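Long-range contact in pollen receptor-like kinase 3 (Arabidopsis thaliana, PDB 5WLS), which probably acts at the pollen cell surface as a receptor-like protein kinase, with a leucine-rich-repeat extracellular domain similar in structure to the SERK co-receptors: residues E175-P179 with R197-L203. Coordinates in Å, arbitrary orientation, origin at the centre of the assembly. Residues are numbered along the deposited sequence.
Sequences EGEIP and RLCGSPL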
loop_
_atom_site.group_PDB
_atom_site.type_symbol
_atom_site.label_atom_id
_atom_site.label_comp_id
_atom_site.label_asym_id
_atom_site.label_seq_id
_atom_site.Cartn_x
_atom_site.Cartn_y
_atom_site.Cartn_z
ATOM N N GLU A 175 -5.634 -18.414 7.959
ATOM C CA GLU A 175 -6.175 -19.590 8.635
ATOM C C GLU A 175 -7.563 -19.992 8.152
ATOM O O GLU A 175 -7.736 -21.122 7.695
ATOM C CB GLU A 175 -6.193 -19.351 10.149
ATOM C CG GLU A 175 -4.808 -19.174 10.732
ATOM C CD GLU A 175 -4.830 -18.830 12.205
ATOM O OE1 GLU A 175 -4.343 -17.738 12.564
ATOM O OE2 GLU A 175 -5.388 -19.619 12.996
ATOM N N GLY A 176 -8.562 -19.124 8.247
ATOM C CA GLY A 176 -9.928 -19.615 8.218
ATOM C C GLY A 176 -10.446 -20.135 6.891
ATOM O O GLY A 176 -9.675 -20.435 5.975
ATOM N N GLU A 177 -11.766 -20.263 6.793
ATOM C CA GLU A 177 -12.406 -20.448 5.501
ATOM C C GLU A 177 -12.196 -19.190 4.672
ATOM O O GLU A 177 -12.327 -18.073 5.183
ATOM C CB GLU A 177 -13.901 -20.702 5.683
ATOM C CG GLU A 177 -14.669 -20.902 4.382
ATOM C CD GLU A 177 -16.170 -20.797 4.568
ATOM O OE1 GLU A 177 -16.891 -21.753 4.214
ATOM O OE2 GLU A 177 -16.617 -19.784 5.149
ATOM N N ILE A 178 -11.855 -19.357 3.404
ATOM C CA ILE A 178 -11.796 -18.165 2.553
ATOM C C ILE A 178 -13.202 -17.594 2.406
ATOM O O ILE A 178 -14.142 -18.342 2.082
ATOM C CB ILE A 178 -11.179 -18.497 1.198
ATOM C CG1 ILE A 178 -9.661 -18.602 1.348
ATOM C CG2 ILE A 178 -11.543 -17.440 0.162
ATOM C CD1 ILE A 178 -8.942 -18.916 0.080
ATOM N N PRO A 179 -13.400 -16.302 2.662
ATOM C CA PRO A 179 -14.758 -15.741 2.653
ATOM C C PRO A 179 -15.421 -15.913 1.294
ATOM O O PRO A 179 -14.826 -15.626 0.253
ATOM C CB PRO A 179 -14.529 -14.262 2.988
ATOM C CG PRO A 179 -13.200 -14.226 3.680
ATOM C CD PRO A 179 -12.386 -15.298 3.025
ATOM N N ARG A 197 -3.155 -23.954 6.413
ATOM C CA ARG A 197 -4.194 -23.642 7.399
ATOM C C ARG A 197 -5.473 -23.157 6.717
ATOM O O ARG A 197 -6.565 -23.338 7.263
ATOM C CB ARG A 197 -3.708 -22.614 8.433
ATOM C CG ARG A 197 -2.428 -23.015 9.166
ATOM C CD ARG A 197 -2.344 -22.428 10.563
ATOM N NE ARG A 197 -1.572 -21.184 10.576
ATOM C CZ ARG A 197 -1.629 -20.283 11.550
ATOM N NH1 ARG A 197 -2.423 -20.495 12.587
ATOM N NH2 ARG A 197 -0.898 -19.179 11.497
ATOM N N LEU A 198 -5.361 -22.586 5.515
ATOM C CA LEU A 198 -6.485 -21.945 4.834
ATOM C C LEU A 198 -7.286 -22.988 4.055
ATOM O O LEU A 198 -6.709 -23.913 3.478
ATOM C CB LEU A 198 -5.956 -20.854 3.898
ATOM C CG LEU A 198 -6.785 -19.632 3.499
ATOM C CD1 LEU A 198 -6.988 -18.729 4.695
ATOM C CD2 LEU A 198 -6.090 -18.871 2.379
ATOM N N CYS A 199 -8.614 -22.840 4.027
ATOM C CA CYS A 199 -9.462 -23.845 3.378
ATOM C C CYS A 199 -10.687 -23.177 2.756
ATOM O O CYS A 199 -10.820 -21.948 2.752
ATOM C CB CYS A 199 -9.911 -24.943 4.352
ATOM S SG CYS A 199 -10.807 -24.368 5.812
ATOM N N GLY A 200 -11.586 -24.009 2.233
ATOM C CA GLY A 200 -12.797 -23.525 1.586
ATOM C C GLY A 200 -12.527 -23.268 0.123
ATOM O O GLY A 200 -12.111 -24.174 -0.606
ATOM N N SER A 201 -12.826 -22.049 -0.319
ATOM C CA SER A 201 -11.942 -21.370 -1.258
ATOM C C SER A 201 -12.190 -21.647 -2.732
ATOM O O SER A 201 -13.142 -22.345 -3.102
ATOM C CB SER A 201 -10.495 -21.763 -0.955
ATOM O OG SER A 201 -10.184 -21.617 0.413
ATOM N N PRO A 202 -11.372 -21.044 -3.604
ATOM C CA PRO A 202 -11.036 -21.698 -4.877
ATOM C C PRO A 202 -10.029 -22.830 -4.719
ATOM O O PRO A 202 -9.916 -23.662 -5.629
ATOM C CB PRO A 202 -10.448 -20.551 -5.719
ATOM C CG PRO A 202 -10.011 -19.526 -4.713
ATOM C CD PRO A 202 -10.990 -19.620 -3.590
ATOM N N LEU A 203 -9.281 -22.875 -3.614
ATOM C CA LEU A 203 -8.482 -24.049 -3.290
ATOM C C LEU A 203 -9.381 -25.271 -3.122
ATOM O O LEU A 203 -10.535 -25.172 -2.693
ATOM C CB LEU A 203 -7.657 -23.816 -2.026
ATOM C CG LEU A 203 -6.879 -22.503 -1.904
ATOM C CD1 LEU A 203 -6.278 -22.386 -0.508
ATOM C CD2 LEU A 203 -5.813 -22.383 -2.982
HETATM O O HOH W 1 -14.640 -19.932 -0.162
#
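At the C-terminal end of the leucine-rich-repeat solenoid, residues 175-179, an extended stretch that includes the Gly-Glu-Ile-Pro motif (176-179) of plant-type repeats, pair with residues 197-203, which follow the last strand of the main sheet and begin the disulfide-closed C-terminal cap. Ile178 and Glu175 have the most area covered by the other segment, followed by Arg197. Ile178 points inward: its CD1 lies 3.7 Å from Leu198 CD2 and 4.3 Å from Pro202 CD, and Phe192 completes this apolar pocket. At the solvent-facing end, Glu175 OE2 forms a salt bridge with Arg197 NH1 (3.1 Å). Glu175 OE1 also accepts hydrogen bonds from Thr151 and Gly152 of the preceding coil, and Arg197 NH2 pairs with Asp173, just upstream of Glu175.

Between these ends the chains run side by side, as successive coils of a solenoid do. Cys199 N donates to Gly176 O (3.3 Å) and Ile178 N to Cys199 O (2.9 Å), a single parallel bridge that flanks Glu177. These backbone bonds join the C-terminal segment to the last repeat, while the Cys199-Cys207 disulfide closes a loop within that segment. The next residue must be glycine: a CB on Gly200 would strike Glu177 CG and its own preceding carbonyl. Beyond it the direct pairing gives way to a water, which donates to Ile178 O and accepts from Ser201 N, both at 2.8 Å.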